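Local atomic coordinates of protein (atp-binding domain of protein MJ0577) (Methanocaldococcus jannaschii, PDB entry 1MJH), a protein that binds ATP together with a manganese ion as a homodimeric member of the universal stress protein A family. Residues Thr132-Lys135 and Glu136-Leu139. Sequence-based numbering, arbitrary orientation.
Sequences TNLK and EILL. With ATP (adenosine-5'-triphosphate), chain F.
Leu-134 and Ile-137 close a type I beta turn, the amide N of Ile-137 giving a hydrogen bond to the carbonyl O of Leu-134 at 2.9 Å, bent to 146° at the hydrogen, with the donor lifted above the carbonyl plane. The turn exemplifies how a nucleotide-binding loop can be folded back on itself: it lies in the segment between strand 123-127 and helix 141-149 of the parallel-sheet universal stress protein fold, just beyond Thr-132 and Asn-133, two of the residues that hold the ATP phosphates.

Over the turn, the side chains of Leu-134 and Glu-136 run alongside each other and point the same way. In Glu-136, CG sits between the backbone N and the carbonyl carbon (chi1 61°) and the chain is extended beyond it, which brings the carboxylate up beside the leucine; OE2 approaches the methyl CD2 of Leu-134 at 3.4 Å. Ile-137 meets the same leucine nearer its base, its CG1 lying 4.0 Å from CB of Leu-134, an apolar touch between the first and last residues of the turn, at the protein surface.

The carbonyl O of Leu-134 has a second donor, NH1 of Arg-159, which also reaches OD1 of Asn-133, while NH2 of that arginine binds O of Lys-135; one guanidinium group thus joins the turn to the C-terminal part of the chain. His-129 NE2 is hydrogen-bonded to O of Ile-137.

Upstream, successive backbone amides grip the beta-phosphate from Thr-132 N to O2B and from Asn-133 N to O1B, the former bond being the straighter at 163°. With CG2 anti to the backbone N, Thr-132 keeps its hydroxyl beside that N, and OG1 donates to the gamma-phosphate oxygen O3G at 2.8 Å.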
loop_
_atom_site.group_PDB
_atom_site.type_symbol
_atom_site.label_atom_id
_atom_site.label_comp_id
_atom_site.label_asym_id
_atom_site.label_seq_id
_atom_site.Cartn_x
_atom_site.Cartn_y
_atom_site.Cartn_z
ATOM N N THR B 132 -8.715 -16.830 -4.448
ATOM C CA THR B 132 -9.892 -17.193 -3.668
ATOM C C THR B 132 -10.975 -16.149 -3.766
ATOM O O THR B 132 -12.134 -16.391 -4.155
ATOM C CB THR B 132 -9.475 -17.388 -2.187
ATOM O OG1 THR B 132 -8.351 -18.300 -2.186
ATOM C CG2 THR B 132 -10.564 -17.929 -1.284
ATOM N N ASN B 133 -10.586 -14.887 -3.463
ATOM C CA ASN B 133 -11.512 -13.765 -3.490
ATOM C C ASN B 133 -12.926 -14.081 -3.006
ATOM O O ASN B 133 -13.903 -13.918 -3.743
ATOM C CB ASN B 133 -11.466 -13.057 -4.861
ATOM C CG ASN B 133 -12.164 -11.713 -4.787
ATOM O OD1 ASN B 133 -12.380 -11.127 -3.717
ATOM N ND2 ASN B 133 -12.520 -11.176 -5.964
ATOM N N LEU B 134 -12.994 -14.456 -1.727
ATOM C CA LEU B 134 -14.325 -14.663 -1.083
ATOM C C LEU B 134 -14.841 -13.323 -0.611
ATOM O O LEU B 134 -14.187 -12.495 0.024
ATOM C CB LEU B 134 -14.072 -15.619 0.072
ATOM C CG LEU B 134 -15.296 -16.249 0.733
ATOM C CD1 LEU B 134 -16.054 -17.057 -0.323
ATOM C CD2 LEU B 134 -14.844 -17.157 1.878
ATOM N N LYS B 135 -16.118 -13.018 -0.958
ATOM C CA LYS B 135 -16.695 -11.731 -0.618
ATOM C C LYS B 135 -16.590 -11.348 0.838
ATOM O O LYS B 135 -16.278 -10.180 1.139
ATOM C CB LYS B 135 -18.199 -11.746 -1.008
ATOM C CG LYS B 135 -18.906 -10.417 -0.723
ATOM C CD LYS B 135 -18.412 -9.314 -1.644
ATOM C CE LYS B 135 -18.619 -7.911 -1.103
ATOM N NZ LYS B 135 -19.745 -7.189 -1.758
ATOM N N GLU B 136 -16.749 -12.316 1.773
ATOM C CA GLU B 136 -16.716 -11.965 3.178
ATOM C C GLU B 136 -15.300 -11.654 3.657
ATOM O O GLU B 136 -15.197 -11.094 4.732
ATOM C CB GLU B 136 -17.309 -13.075 4.080
ATOM C CG GLU B 136 -16.510 -14.369 3.949
ATOM C CD GLU B 136 -17.123 -15.547 4.683
ATOM O OE1 GLU B 136 -17.324 -15.398 5.903
ATOM O OE2 GLU B 136 -17.374 -16.588 4.037
ATOM N N ILE B 137 -14.283 -12.054 2.894
ATOM C CA ILE B 137 -12.905 -11.816 3.326
ATOM C C ILE B 137 -12.510 -10.408 2.831
ATOM O O ILE B 137 -12.700 -10.138 1.648
ATOM C CB ILE B 137 -11.955 -12.872 2.740
ATOM C CG1 ILE B 137 -12.177 -14.280 3.286
ATOM C CG2 ILE B 137 -10.480 -12.438 2.921
ATOM C CD1 ILE B 137 -11.836 -14.457 4.763
ATOM N N LEU B 138 -12.078 -9.564 3.785
ATOM C CA LEU B 138 -11.779 -8.176 3.402
ATOM C C LEU B 138 -10.312 -7.895 3.100
ATOM O O LEU B 138 -10.025 -6.847 2.489
ATOM C CB LEU B 138 -12.249 -7.175 4.499
ATOM C CG LEU B 138 -13.719 -7.447 4.900
ATOM C CD1 LEU B 138 -14.114 -6.423 5.989
ATOM C CD2 LEU B 138 -14.670 -7.252 3.716
ATOM N N LEU B 139 -9.476 -8.919 3.268
ATOM C CA LEU B 139 -8.061 -8.751 2.859
ATOM C C LEU B 139 -7.491 -10.169 2.789
ATOM O O LEU B 139 -7.650 -10.937 3.748
ATOM C CB LEU B 139 -7.296 -7.948 3.892
ATOM C CG LEU B 139 -5.793 -7.743 3.593
ATOM C CD1 LEU B 139 -5.581 -6.932 2.321
ATOM C CD2 LEU B 139 -5.217 -6.983 4.774
HETATM P PG ATP F . -6.349 -16.417 0.324
HETATM O O1G ATP F . -5.977 -15.947 1.687
HETATM O O2G ATP F . -5.176 -16.889 -0.335
HETATM O O3G ATP F . -7.412 -17.432 0.336
HETATM P PB ATP F . -6.941 -14.455 -1.801
HETATM O O1B ATP F . -8.242 -13.848 -2.111
HETATM O O2B ATP F . -6.575 -15.445 -2.820
HETATM O O3B ATP F . -6.971 -15.070 -0.353
HETATM P PA ATP F . -4.214 -13.255 -1.687
HETATM O O1A ATP F . -3.831 -12.733 -0.399
HETATM O O2A ATP F . -3.679 -14.512 -2.083
HETATM O O3A ATP F . -5.856 -13.289 -1.727
HETATM O "O5'" ATP F . -3.966 -12.332 -2.941
HETATM C "C5'" ATP F . -3.451 -11.000 -2.686
HETATM C "C4'" ATP F . -2.332 -10.701 -3.665
HETATM O "O4'" ATP F . -1.169 -11.531 -3.268
HETATM C "C3'" ATP F . -2.555 -11.080 -5.121
HETATM O "O3'" ATP F . -3.331 -10.111 -5.840
HETATM C "C2'" ATP F . -1.088 -11.186 -5.608
HETATM O "O2'" ATP F . -0.576 -9.859 -5.842
HETATM C "C1'" ATP F . -0.416 -11.854 -4.381
HETATM N N9 ATP F . -0.290 -13.301 -4.501
HETATM C C8 ATP F . -1.091 -14.274 -4.015
HETATM N N7 ATP F . -0.643 -15.496 -4.232
HETATM C C5 ATP F . 0.458 -15.319 -4.926
HETATM C C6 ATP F . 1.351 -16.246 -5.440
HETATM N N6 ATP F . 1.144 -17.554 -5.291
HETATM N N1 ATP F . 2.400 -15.766 -6.100
HETATM C C2 ATP F . 2.615 -14.416 -6.232
HETATM N N3 ATP F . 1.812 -13.444 -5.763
HETATM C C4 ATP F . 0.748 -14.011 -5.150
#